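Side-chain contacts in peptidoglycan-N-acetylglucosamine deacetylase BC_1960 (Bacillus cereus, PDB 4L1G), which removes acetyl groups from N-acetylglucosamine residues of cell-wall peptidoglycan in a zinc-dependent hydrolysis, and also acts on soluble chitin substrates and N-acetylchitooligomers: residues K61-F66 with W182-N187; K152-L157 with Y163-I168; G125-N130 with T255-F260; W193-V198 with G214-G219. All coordinates share one frame; numbering follows the deposited sequence.

Contact 1 (K61-F66 with W182-N187)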
loop_
_atom_site.group_PDB
_atom_site.type_symbol
_atom_site.label_atom_id
_atom_site.label_comp_id
_atom_site.label_asym_id
_atom_site.label_seq_id
_atom_site.Cartn_x
_atom_site.Cartn_y
_atom_site.Cartn_z
ATOM N N LYS A 61 -19.650 4.060 6.699
ATOM C CA LYS A 61 -20.619 3.378 5.848
ATOM C C LYS A 61 -20.010 2.210 5.074
ATOM O O LYS A 61 -20.690 1.226 4.793
ATOM C CB LYS A 61 -21.268 4.375 4.885
ATOM C CG LYS A 61 -22.471 3.834 4.129
ATOM C CD LYS A 61 -23.203 4.953 3.397
ATOM C CE LYS A 61 -24.337 4.417 2.531
ATOM N NZ LYS A 61 -25.380 3.714 3.330
ATOM N N TYR A 62 -18.728 2.318 4.740
ATOM C CA TYR A 62 -18.071 1.306 3.920
ATOM C C TYR A 62 -16.782 0.781 4.547
ATOM O O TYR A 62 -16.296 1.318 5.543
ATOM C CB TYR A 62 -17.767 1.873 2.533
ATOM C CG TYR A 62 -18.964 2.493 1.850
ATOM C CD1 TYR A 62 -19.963 1.700 1.304
ATOM C CD2 TYR A 62 -19.089 3.873 1.746
ATOM C CE1 TYR A 62 -21.060 2.262 0.678
ATOM C CE2 TYR A 62 -20.182 4.444 1.122
ATOM C CZ TYR A 62 -21.163 3.634 0.588
ATOM O OH TYR A 62 -22.254 4.198 -0.035
ATOM N N ALA A 63 -16.235 -0.276 3.954
ATOM C CA ALA A 63 -14.926 -0.779 4.350
ATOM C C ALA A 63 -13.867 0.166 3.795
ATOM O O ALA A 63 -13.358 -0.032 2.693
ATOM C CB ALA A 63 -14.717 -2.192 3.825
ATOM N N TYR A 64 -13.539 1.192 4.574
ATOM C CA TYR A 64 -12.761 2.319 4.078
ATOM C C TYR A 64 -12.083 3.038 5.246
ATOM O O TYR A 64 -12.743 3.411 6.217
ATOM C CB TYR A 64 -13.706 3.270 3.337
ATOM C CG TYR A 64 -13.057 4.428 2.615
ATOM C CD1 TYR A 64 -12.263 4.219 1.496
ATOM C CD2 TYR A 64 -13.276 5.737 3.030
ATOM C CE1 TYR A 64 -11.683 5.279 0.825
ATOM C CE2 TYR A 64 -12.702 6.803 2.363
ATOM C CZ TYR A 64 -11.907 6.568 1.262
ATOM O OH TYR A 64 -11.333 7.628 0.594
ATOM N N ALA A 65 -10.769 3.225 5.158
ATOM C CA ALA A 65 -10.029 3.885 6.230
ATOM C C ALA A 65 -8.781 4.610 5.736
ATOM O O ALA A 65 -8.241 4.290 4.677
ATOM C CB ALA A 65 -9.662 2.883 7.321
ATOM N N PHE A 66 -8.334 5.591 6.514
ATOM C CA PHE A 66 -7.121 6.345 6.213
ATOM C C PHE A 66 -5.983 5.923 7.138
ATOM O O PHE A 66 -4.806 5.994 6.774
ATOM C CB PHE A 66 -7.373 7.845 6.371
ATOM C CG PHE A 66 -8.290 8.421 5.332
ATOM C CD1 PHE A 66 -9.665 8.405 5.515
ATOM C CD2 PHE A 66 -7.778 8.981 4.171
ATOM C CE1 PHE A 66 -10.513 8.936 4.556
ATOM C CE2 PHE A 66 -8.620 9.514 3.209
ATOM C CZ PHE A 66 -9.989 9.493 3.402
ATOM N N TRP A 182 -19.541 -0.992 -4.172
ATOM C CA TRP A 182 -19.340 -2.282 -4.826
ATOM C C TRP A 182 -18.216 -3.077 -4.163
ATOM O O TRP A 182 -18.361 -4.273 -3.914
ATOM C CB TRP A 182 -19.045 -2.092 -6.316
ATOM C CG TRP A 182 -18.810 -3.380 -7.053
ATOM C CD1 TRP A 182 -19.761 -4.231 -7.542
ATOM C CD2 TRP A 182 -17.543 -3.961 -7.387
ATOM N NE1 TRP A 182 -19.164 -5.307 -8.158
ATOM C CE2 TRP A 182 -17.803 -5.163 -8.079
ATOM C CE3 TRP A 182 -16.215 -3.582 -7.168
ATOM C CZ2 TRP A 182 -16.784 -5.988 -8.552
ATOM C CZ3 TRP A 182 -15.204 -4.402 -7.640
ATOM C CH2 TRP A 182 -15.495 -5.591 -8.324
ATOM N N ALA A 183 -17.105 -2.407 -3.876
ATOM C CA ALA A 183 -15.958 -3.052 -3.241
ATOM C C ALA A 183 -16.305 -3.618 -1.866
ATOM O O ALA A 183 -15.899 -4.730 -1.519
ATOM C CB ALA A 183 -14.797 -2.079 -3.133
ATOM N N THR A 184 -17.054 -2.843 -1.087
ATOM C CA THR A 184 -17.516 -3.292 0.221
ATOM C C THR A 184 -18.394 -4.536 0.088
ATOM O O THR A 184 -18.235 -5.502 0.836
ATOM C CB THR A 184 -18.309 -2.188 0.944
ATOM O OG1 THR A 184 -17.509 -1.003 1.030
ATOM C CG2 THR A 184 -18.697 -2.633 2.350
ATOM N N GLU A 185 -19.313 -4.509 -0.874
ATOM C CA GLU A 185 -20.208 -5.637 -1.116
ATOM C C GLU A 185 -19.442 -6.874 -1.574
ATOM O O GLU A 185 -19.866 -8.002 -1.330
ATOM C CB GLU A 185 -21.278 -5.268 -2.144
ATOM C CG GLU A 185 -22.283 -4.241 -1.645
ATOM C CD GLU A 185 -23.216 -3.754 -2.737
ATOM O OE1 GLU A 185 -24.165 -3.008 -2.413
ATOM O OE2 GLU A 185 -23.000 -4.112 -3.918
ATOM N N GLN A 186 -18.309 -6.654 -2.230
ATOM C CA GLN A 186 -17.496 -7.752 -2.739
ATOM C C GLN A 186 -16.438 -8.201 -1.735
ATOM O O GLN A 186 -15.511 -8.927 -2.089
ATOM C CB GLN A 186 -16.840 -7.360 -4.064
ATOM C CG GLN A 186 -17.831 -7.157 -5.194
ATOM C CD GLN A 186 -18.593 -8.424 -5.522
ATOM O OE1 GLN A 186 -18.027 -9.517 -5.528
ATOM N NE2 GLN A 186 -19.887 -8.287 -5.791
ATOM N N ASN A 187 -16.585 -7.760 -0.489
ATOM C CA ASN A 187 -15.698 -8.162 0.603
ATOM C C ASN A 187 -14.258 -7.658 0.447
ATOM O O ASN A 187 -13.314 -8.291 0.922
ATOM C CB ASN A 187 -15.729 -9.684 0.805
ATOM C CG ASN A 187 -15.347 -10.096 2.210
ATOM O OD1 ASN A 187 -15.499 -9.327 3.161
ATOM N ND2 ASN A 187 -14.845 -11.320 2.352
#
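Ala63 and Thr184 mark the closest approach of the backbones, with their CA atoms 5.5 Å apart, where an inverse gamma turn centred on Ala63 comes up to the last turn of helix 177-185. The contact rests on one polar atom, Thr184 OG1. Ala63 N donates to it over 3.3 Å, with an N-H...O angle of 155°. The hydroxyl reaches this place because OG1 lies anti to the carbonyl carbon of Thr184 and beside its backbone N (chi1 -55°). The same atom is hydrogen-bonded to Leu180 O one turn back in the helix. Thr184 CG2 lies 3.8 Å from the same Ala63 N.

Tyr62 crosses the threonine at about a right angle. Its CB packs 3.3 Å from Thr184 OG1, and its ring meets the hydroxyl obliquely, with CD1 3.7 Å away. Lys61 CG lies over one ring face, 3.7 Å above the plane and toward the rim. The phenol oxygen reaches back toward the start of the helix, where it is hydrogen-bonded to Glu177. Beyond Thr184 the helix ends in a Schellman motif with Asn187 at C-prime.

Thr184 OG1 thus accepts from the backbone of the turn that leads into strand 64-65 while paired with its own helix. A carbonyl can only accept, so the hydroxyl proton probably goes to Leu180 O. That would leave the oxygen to accept from Ala63 N.

Contact 2 (K152-L157 with Y163-I168)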
loop_
_atom_site.group_PDB
_atom_site.type_symbol
_atom_site.label_atom_id
_atom_site.label_comp_id
_atom_site.label_asym_id
_atom_site.label_seq_id
_atom_site.Cartn_x
_atom_site.Cartn_y
_atom_site.Cartn_z
ATOM N N LYS A 152 -9.425 -7.956 -13.119
ATOM C CA LYS A 152 -8.281 -8.390 -13.910
ATOM C C LYS A 152 -7.008 -8.429 -13.065
ATOM O O LYS A 152 -6.206 -9.354 -13.176
ATOM C CB LYS A 152 -8.090 -7.479 -15.125
ATOM C CG LYS A 152 -6.878 -7.822 -15.974
ATOM C CD LYS A 152 -7.036 -7.330 -17.407
ATOM C CE LYS A 152 -7.188 -5.823 -17.477
ATOM N NZ LYS A 152 -7.306 -5.373 -18.895
ATOM N N THR A 153 -6.836 -7.425 -12.210
ATOM C CA THR A 153 -5.681 -7.362 -11.324
ATOM C C THR A 153 -5.758 -8.454 -10.265
ATOM O O THR A 153 -4.750 -9.072 -9.919
ATOM C CB THR A 153 -5.579 -5.988 -10.640
ATOM O OG1 THR A 153 -5.554 -4.962 -11.637
ATOM C CG2 THR A 153 -4.317 -5.894 -9.787
ATOM N N GLU A 154 -6.964 -8.694 -9.761
ATOM C CA GLU A 154 -7.179 -9.717 -8.747
ATOM C C GLU A 154 -6.794 -11.099 -9.272
ATOM O O GLU A 154 -6.145 -11.878 -8.572
ATOM C CB GLU A 154 -8.640 -9.708 -8.292
ATOM C CG GLU A 154 -8.912 -10.498 -7.021
ATOM C CD GLU A 154 -8.689 -9.687 -5.755
ATOM O OE1 GLU A 154 -9.267 -10.059 -4.715
ATOM O OE2 GLU A 154 -7.942 -8.685 -5.793
ATOM N N GLU A 155 -7.193 -11.393 -10.509
ATOM C CA GLU A 155 -6.884 -12.675 -11.137
ATOM C C GLU A 155 -5.384 -12.872 -11.294
ATOM O O GLU A 155 -4.856 -13.947 -11.015
ATOM C CB GLU A 155 -7.557 -12.784 -12.507
ATOM C CG GLU A 155 -9.067 -12.923 -12.458
ATOM C CD GLU A 155 -9.706 -12.859 -13.833
ATOM O OE1 GLU A 155 -8.984 -12.578 -14.817
ATOM O OE2 GLU A 155 -10.932 -13.087 -13.932
ATOM N N ILE A 156 -4.704 -11.826 -11.748
ATOM C CA ILE A 156 -3.259 -11.865 -11.933
ATOM C C ILE A 156 -2.537 -12.121 -10.613
ATOM O O ILE A 156 -1.669 -12.991 -10.527
ATOM C CB ILE A 156 -2.747 -10.551 -12.558
ATOM C CG1 ILE A 156 -3.247 -10.422 -14.002
ATOM C CG2 ILE A 156 -1.226 -10.487 -12.509
ATOM C CD1 ILE A 156 -2.975 -9.073 -14.632
ATOM N N LEU A 157 -2.912 -11.368 -9.584
ATOM C CA LEU A 157 -2.272 -11.477 -8.279
ATOM C C LEU A 157 -2.607 -12.790 -7.580
ATOM O O LEU A 157 -1.768 -13.359 -6.883
ATOM C CB LEU A 157 -2.646 -10.285 -7.394
ATOM C CG LEU A 157 -2.177 -8.926 -7.917
ATOM C CD1 LEU A 157 -2.622 -7.802 -6.997
ATOM C CD2 LEU A 157 -0.666 -8.918 -8.097
ATOM N N TYR A 163 -3.403 -16.136 -3.464
ATOM C CA TYR A 163 -4.642 -15.685 -2.843
ATOM C C TYR A 163 -5.155 -14.418 -3.518
ATOM O O TYR A 163 -4.386 -13.673 -4.121
ATOM C CB TYR A 163 -4.448 -15.446 -1.340
ATOM C CG TYR A 163 -3.500 -14.315 -0.997
ATOM C CD1 TYR A 163 -2.128 -14.527 -0.931
ATOM C CD2 TYR A 163 -3.978 -13.037 -0.731
ATOM C CE1 TYR A 163 -1.258 -13.498 -0.616
ATOM C CE2 TYR A 163 -3.114 -11.998 -0.413
ATOM C CZ TYR A 163 -1.755 -12.235 -0.357
ATOM O OH TYR A 163 -0.892 -11.207 -0.041
ATOM N N ALA A 164 -6.459 -14.182 -3.417
ATOM C CA ALA A 164 -7.053 -12.957 -3.935
ATOM C C ALA A 164 -6.999 -11.867 -2.867
ATOM O O ALA A 164 -7.631 -11.996 -1.821
ATOM C CB ALA A 164 -8.490 -13.208 -4.369
ATOM N N PRO A 165 -6.237 -10.792 -3.128
ATOM C CA PRO A 165 -6.022 -9.714 -2.150
ATOM C C PRO A 165 -7.320 -9.043 -1.707
ATOM O O PRO A 165 -8.169 -8.728 -2.540
ATOM C CB PRO A 165 -5.150 -8.714 -2.918
ATOM C CG PRO A 165 -4.479 -9.530 -3.976
ATOM C CD PRO A 165 -5.497 -10.554 -4.380
ATOM N N LYS A 166 -7.464 -8.827 -0.404
ATOM C CA LYS A 166 -8.659 -8.195 0.143
ATOM C C LYS A 166 -8.559 -6.675 0.069
ATOM O O LYS A 166 -9.571 -5.974 0.047
ATOM C CB LYS A 166 -8.870 -8.629 1.597
ATOM C CG LYS A 166 -10.157 -8.115 2.231
ATOM C CD LYS A 166 -10.232 -8.480 3.705
ATOM C CE LYS A 166 -11.573 -8.090 4.306
ATOM N NZ LYS A 166 -12.700 -8.850 3.697
ATOM N N PHE A 167 -7.329 -6.172 0.021
ATOM C CA PHE A 167 -7.091 -4.736 0.110
ATOM C C PHE A 167 -6.915 -4.049 -1.239
ATOM O O PHE A 167 -6.147 -4.500 -2.089
ATOM C CB PHE A 167 -5.890 -4.445 1.019
ATOM C CG PHE A 167 -6.188 -4.600 2.482
ATOM C CD1 PHE A 167 -6.041 -5.827 3.108
ATOM C CD2 PHE A 167 -6.619 -3.518 3.235
ATOM C CE1 PHE A 167 -6.316 -5.973 4.460
ATOM C CE2 PHE A 167 -6.897 -3.658 4.585
ATOM C CZ PHE A 167 -6.746 -4.887 5.196
ATOM N N ILE A 168 -7.637 -2.947 -1.413
ATOM C CA ILE A 168 -7.535 -2.116 -2.606
ATOM C C ILE A 168 -7.052 -0.725 -2.217
ATOM O O ILE A 168 -7.439 -0.201 -1.173
ATOM C CB ILE A 168 -8.911 -1.968 -3.297
ATOM C CG1 ILE A 168 -9.416 -3.318 -3.802
ATOM C CG2 ILE A 168 -8.847 -0.969 -4.450
ATOM C CD1 ILE A 168 -10.779 -3.236 -4.457
#
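The flat carboxylate of Glu154 has Pro165 CD above one side of its plane, 3.4 Å from Glu154 OE2. Ala164 CB lies on that same side, displaced toward the other oxygen, at 3.3 Å from Glu154 OE1. Pro165 O stands in front of the two carboxylate oxygens, 2.8 Å from Glu154 OE1. Glu154 was modelled in two conformers, so these details hold for one of them.

Glu154 starts off across the contact rather than straight at it. CG is anti to the backbone N (chi1 -166°), and a bend at chi2 (86°) then swings the acid toward the 163-168 segment. The side chains of Glu154 and Pro165 approach from opposite directions. The acid is buried, but it has further partners: Asn130 ND2 is hydrogen-bonded to OE2, and Arg266 makes a long, weak ion pair with OE1.

One turn on, Leu157 supplies the apolar half. It meets the proline ring at about a right angle. Its CD1 lies 3.9 Å from Pro165 CG, and its CB is 4.0 Å from that same ring atom. The proline ring thus rests on the helix by two neighbouring atoms, CG against the leucine and CD against the acid.

The side chain of Leu157 is about 7 Å from that of the zinc ligand His131. Helix 143-161 follows strand 127-130 and leads into strand 167-168. Its packing on the segment that returns to the strands is characteristic of the beta-alpha units in the distorted TIM-like barrel of NodB-type polysaccharide deacetylases.

Contact 3 (G125-N130 with T255-F260)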
loop_
_atom_site.group_PDB
_atom_site.type_symbol
_atom_site.label_atom_id
_atom_site.label_comp_id
_atom_site.label_asym_id
_atom_site.label_seq_id
_atom_site.Cartn_x
_atom_site.Cartn_y
_atom_site.Cartn_z
ATOM N N GLY A 125 6.720 -12.849 3.503
ATOM C CA GLY A 125 5.806 -12.524 4.584
ATOM C C GLY A 125 5.091 -11.192 4.476
ATOM O O GLY A 125 4.418 -10.767 5.414
ATOM N N HIS A 126 5.232 -10.525 3.337
ATOM C CA HIS A 126 4.556 -9.252 3.134
ATOM C C HIS A 126 3.158 -9.488 2.578
ATOM O O HIS A 126 2.858 -10.566 2.066
ATOM C CB HIS A 126 5.359 -8.358 2.191
ATOM C CG HIS A 126 6.763 -8.111 2.646
ATOM N ND1 HIS A 126 7.067 -7.307 3.723
ATOM C CD2 HIS A 126 7.946 -8.565 2.169
ATOM C CE1 HIS A 126 8.378 -7.274 3.889
ATOM N NE2 HIS A 126 8.934 -8.029 2.958
ATOM N N VAL A 127 2.306 -8.477 2.685
ATOM C CA VAL A 127 0.944 -8.577 2.182
ATOM C C VAL A 127 0.810 -7.809 0.869
ATOM O O VAL A 127 1.358 -6.715 0.719
ATOM C CB VAL A 127 -0.073 -8.064 3.223
ATOM C CG1 VAL A 127 -1.481 -8.034 2.644
ATOM C CG2 VAL A 127 -0.027 -8.935 4.471
ATOM N N ILE A 128 0.092 -8.401 -0.082
ATOM C CA ILE A 128 -0.117 -7.794 -1.390
ATOM C C ILE A 128 -1.513 -7.185 -1.499
ATOM O O ILE A 128 -2.500 -7.792 -1.088
ATOM C CB ILE A 128 0.099 -8.828 -2.516
ATOM C CG1 ILE A 128 1.563 -9.271 -2.545
ATOM C CG2 ILE A 128 -0.314 -8.259 -3.868
ATOM C CD1 ILE A 128 1.852 -10.368 -3.532
ATOM N N GLY A 129 -1.586 -5.972 -2.039
ATOM C CA GLY A 129 -2.860 -5.316 -2.264
ATOM C C GLY A 129 -3.105 -5.043 -3.737
ATOM O O GLY A 129 -2.180 -5.081 -4.547
ATOM N N ASN A 130 -4.359 -4.758 -4.075
ATOM C CA ASN A 130 -4.763 -4.486 -5.451
ATOM C C ASN A 130 -4.716 -2.986 -5.750
ATOM O O ASN A 130 -5.426 -2.204 -5.128
ATOM C CB ASN A 130 -6.177 -5.040 -5.680
ATOM C CG ASN A 130 -6.606 -5.005 -7.140
ATOM O OD1 ASN A 130 -6.248 -4.101 -7.894
ATOM N ND2 ASN A 130 -7.395 -5.997 -7.539
ATOM N N THR A 255 1.310 -5.155 9.117
ATOM C CA THR A 255 0.661 -5.154 7.814
ATOM C C THR A 255 -0.759 -4.627 7.973
ATOM O O THR A 255 -1.269 -4.534 9.089
ATOM C CB THR A 255 0.594 -6.564 7.218
ATOM O OG1 THR A 255 -0.224 -7.395 8.052
ATOM C CG2 THR A 255 1.984 -7.170 7.117
ATOM N N LEU A 256 -1.397 -4.285 6.859
ATOM C CA LEU A 256 -2.764 -3.772 6.903
ATOM C C LEU A 256 -3.799 -4.754 7.480
ATOM O O LEU A 256 -4.611 -4.356 8.316
ATOM C CB LEU A 256 -3.205 -3.235 5.537
ATOM C CG LEU A 256 -2.478 -1.972 5.077
ATOM C CD1 LEU A 256 -3.141 -1.395 3.836
ATOM C CD2 LEU A 256 -2.424 -0.940 6.203
ATOM N N PRO A 257 -3.780 -6.031 7.041
ATOM C CA PRO A 257 -4.740 -6.965 7.641
ATOM C C PRO A 257 -4.568 -7.094 9.149
ATOM O O PRO A 257 -5.547 -7.312 9.863
ATOM C CB PRO A 257 -4.429 -8.299 6.941
ATOM C CG PRO A 257 -3.121 -8.104 6.258
ATOM C CD PRO A 257 -3.051 -6.657 5.923
ATOM N N SER A 258 -3.337 -6.948 9.626
ATOM C CA SER A 258 -3.074 -6.958 11.056
ATOM C C SER A 258 -3.624 -5.696 11.710
ATOM O O SER A 258 -4.290 -5.760 12.742
ATOM C CB SER A 258 -1.575 -7.084 11.323
ATOM O OG SER A 258 -1.296 -6.935 12.705
ATOM N N MET A 259 -3.349 -4.549 11.099
ATOM C CA MET A 259 -3.805 -3.268 11.628
ATOM C C MET A 259 -5.328 -3.185 11.695
ATOM O O MET A 259 -5.891 -2.661 12.659
ATOM C CB MET A 259 -3.249 -2.110 10.792
ATOM C CG MET A 259 -3.923 -0.773 11.061
ATOM S SD MET A 259 -3.128 0.615 10.225
ATOM C CE MET A 259 -1.631 0.790 11.200
ATOM N N PHE A 260 -5.995 -3.716 10.676
ATOM C CA PHE A 260 -7.448 -3.617 10.603
ATOM C C PHE A 260 -8.155 -4.911 10.996
ATOM O O PHE A 260 -9.358 -5.062 10.770
ATOM C CB PHE A 260 -7.883 -3.132 9.222
ATOM C CG PHE A 260 -7.420 -1.739 8.911
ATOM C CD1 PHE A 260 -8.026 -0.645 9.516
ATOM C CD2 PHE A 260 -6.368 -1.519 8.035
ATOM C CE1 PHE A 260 -7.599 0.640 9.245
ATOM C CE2 PHE A 260 -5.936 -0.232 7.760
ATOM C CZ PHE A 260 -6.553 0.849 8.366
#
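Val127 makes the tight part of this contact, with CG2 against Thr255 and Pro257 and CG1 against Pro257. CG2 does most of the work. It sits 3.7 Å from Thr255 CB and 3.7 Å from Pro257 CG, so it fills the notch between the two residues. CG1 lies alongside, 3.9 Å from Pro257 CD. Valine and proline meet tip to tip, whereas Val127 and Thr255 cross at about a right angle. With CG1 anti to the backbone N (chi1 174°), both branches face the helix. The two buried side chains, Val127 and Pro257, meet by van der Waals packing alone.

Thr255 is only partly exposed, yet it forms the border of the contact toward solvent. Its OG1 and CG2 lie 3.9 and 3.8 Å from Val127 CG2. Thr255 takes the N-cap position of helix 256-259.

Strand 127-130 presents its two surfaces to different partners. Ile128 packs on helices 115-123 and 143-161, while Val127 turns to the short helix near the end of the chain. A strand with helices on one side and interior packing on the other is typical of an alpha/beta barrel.

Contact 4 (W193-V198 with G214-G219)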
loop_
_atom_site.group_PDB
_atom_site.type_symbol
_atom_site.label_atom_id
_atom_site.label_comp_id
_atom_site.label_asym_id
_atom_site.label_seq_id
_atom_site.Cartn_x
_atom_site.Cartn_y
_atom_site.Cartn_z
ATOM N N TRP A 193 -4.271 6.518 3.021
ATOM C CA TRP A 193 -3.080 6.746 3.828
ATOM C C TRP A 193 -3.252 7.991 4.692
ATOM O O TRP A 193 -4.188 8.766 4.490
ATOM C CB TRP A 193 -1.836 6.869 2.940
ATOM C CG TRP A 193 -1.907 7.987 1.940
ATOM C CD1 TRP A 193 -1.466 9.269 2.111
ATOM C CD2 TRP A 193 -2.447 7.923 0.612
ATOM N NE1 TRP A 193 -1.699 10.005 0.975
ATOM C CE2 TRP A 193 -2.301 9.203 0.039
ATOM C CE3 TRP A 193 -3.043 6.908 -0.145
ATOM C CZ2 TRP A 193 -2.728 9.497 -1.256
ATOM C CZ3 TRP A 193 -3.468 7.201 -1.435
ATOM C CH2 TRP A 193 -3.308 8.485 -1.977
ATOM N N SER A 194 -2.356 8.176 5.655
ATOM C CA SER A 194 -2.428 9.334 6.542
ATOM C C SER A 194 -1.090 10.063 6.648
ATOM O O SER A 194 -1.025 11.182 7.153
ATOM C CB SER A 194 -2.927 8.929 7.933
ATOM O OG SER A 194 -1.971 8.137 8.614
ATOM N N VAL A 195 -0.027 9.421 6.175
ATOM C CA VAL A 195 1.284 10.060 6.101
ATOM C C VAL A 195 1.847 9.940 4.686
ATOM O O VAL A 195 2.170 8.844 4.227
ATOM C CB VAL A 195 2.286 9.449 7.107
ATOM C CG1 VAL A 195 3.655 10.107 6.964
ATOM C CG2 VAL A 195 1.767 9.592 8.531
ATOM N N ASP A 196 1.959 11.070 4.000
ATOM C CA ASP A 196 2.454 11.084 2.629
ATOM C C ASP A 196 3.900 11.560 2.568
ATOM O O ASP A 196 4.211 12.686 2.957
ATOM C CB ASP A 196 1.565 11.963 1.748
ATOM C CG ASP A 196 1.897 11.835 0.273
ATOM O OD1 ASP A 196 2.713 10.961 -0.088
ATOM O OD2 ASP A 196 1.328 12.602 -0.533
ATOM N N THR A 197 4.780 10.695 2.071
ATOM C CA THR A 197 6.201 11.008 1.981
ATOM C C THR A 197 6.518 11.864 0.763
ATOM O O THR A 197 7.623 12.391 0.652
ATOM C CB THR A 197 7.059 9.728 1.892
ATOM O OG1 THR A 197 6.775 9.042 0.665
ATOM C CG2 THR A 197 6.778 8.802 3.065
ATOM N N VAL A 198 5.539 12.003 -0.133
ATOM C CA VAL A 198 5.722 12.619 -1.457
ATOM C C VAL A 198 7.066 12.264 -2.107
ATOM O O VAL A 198 7.732 13.109 -2.708
ATOM C CB VAL A 198 5.452 14.164 -1.468
ATOM C CG1 VAL A 198 3.998 14.452 -1.113
ATOM C CG2 VAL A 198 6.390 14.925 -0.537
ATOM N N GLY A 214 7.743 13.465 11.846
ATOM C CA GLY A 214 7.016 14.622 12.327
ATOM C C GLY A 214 5.512 14.451 12.252
ATOM O O GLY A 214 4.771 15.165 12.929
ATOM N N ASN A 215 5.054 13.503 11.436
ATOM C CA ASN A 215 3.620 13.343 11.195
ATOM C C ASN A 215 3.064 11.951 11.494
ATOM O O ASN A 215 1.903 11.670 11.196
ATOM C CB ASN A 215 3.272 13.741 9.757
ATOM C CG ASN A 215 3.595 15.194 9.460
ATOM O OD1 ASN A 215 2.823 16.094 9.794
ATOM N ND2 ASN A 215 4.740 15.431 8.829
ATOM N N SER A 216 3.884 11.083 12.081
ATOM C CA SER A 216 3.446 9.722 12.381
ATOM C C SER A 216 2.917 9.564 13.803
ATOM O O SER A 216 3.497 10.075 14.762
ATOM C CB SER A 216 4.558 8.704 12.109
ATOM O OG SER A 216 4.790 8.570 10.714
ATOM N N PHE A 217 1.808 8.842 13.922
ATOM C CA PHE A 217 1.154 8.602 15.198
ATOM C C PHE A 217 0.769 7.130 15.263
ATOM O O PHE A 217 0.853 6.430 14.256
ATOM C CB PHE A 217 -0.096 9.480 15.311
ATOM C CG PHE A 217 0.196 10.950 15.285
ATOM C CD1 PHE A 217 0.424 11.646 16.462
ATOM C CD2 PHE A 217 0.252 11.639 14.082
ATOM C CE1 PHE A 217 0.698 12.999 16.438
ATOM C CE2 PHE A 217 0.528 12.991 14.053
ATOM C CZ PHE A 217 0.753 13.671 15.231
ATOM N N PRO A 218 0.366 6.646 16.451
ATOM C CA PRO A 218 -0.227 5.307 16.517
ATOM C C PRO A 218 -1.372 5.167 15.518
ATOM O O PRO A 218 -2.315 5.958 15.550
ATOM C CB PRO A 218 -0.767 5.247 17.945
ATOM C CG PRO A 218 0.171 6.112 18.723
ATOM C CD PRO A 218 0.572 7.226 17.793
ATOM N N GLY A 219 -1.275 4.185 14.629
ATOM C CA GLY A 219 -2.303 3.959 13.628
ATOM C C GLY A 219 -1.977 4.535 12.261
ATOM O O GLY A 219 -2.720 4.319 11.307
HETATM O O HOH W 1 -0.895 11.973 10.012
#
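Val195 makes the van der Waals contact here, through one methyl group. CG2 lies 3.4 Å from Asn215 O and 3.9 Å from Ser216 OG. The torsion explains the choice: CG1 is anti to the backbone N (chi1 178°), which leaves CG2 anti to the carbonyl carbon and turned to the 214-219 segment. The methyl therefore packs against polar atoms.

Water provides the polar link. One molecule donates to Ser194 O at 3.0 Å and to Asn215 O at 3.1 Å. It joins the two backbones beside the Val195 methyl, and Asn215 O meets both.

Other hydrogen bonds shape each segment. Ser216 OG is bonded to Val212 O, and Asn215 ND2 to Asn211 O, so both side chains fold back on helix 205-215. On the strand side Asp196 forms an Asx turn, and its backbone O bonds to Asn211 ND2 of the helix. Val198 N donates to Asp196 OD1 over 3.0 Å, with an N-H...O angle of 160°. The N-H comes from above the carboxylate plane, 68° out of it.

The contact lies within one beta-alpha-beta unit: strand 195-196, helix 205-215 and strand 221-225. Val195 is paired through its backbone with Val221 and Leu223 of the parallel neighbour strand. Its methyl meets the chain at residues 215-216, in the passage from helix 205-215 to strand 221-225.

Overall arrangement
Contacts 1, 2 and 3 adjoin one another. Lys166 NZ of contact 2 lies 2.9 Å from Asn187 O of contact 1, a probable hydrogen bond. Contact 2 meets contact 3 through Phe167 O and Asn130 N, 2.7 Å apart, with centres about 12 Å apart. Ala65 CB of contact 1 packs on Phe260 CE1 of contact 3. Contact 4 is about 26 Å from contact 2, centre to centre, across the chain's centre. It touches contact 3 through Met259 CE and Gly219 O, and contact 1 through Phe66 CD2 and Trp193 O. Its Val195 side chain is about 11 Å from that of His225, the predicted proton donor. Contact 1 lies away from the annotated sites.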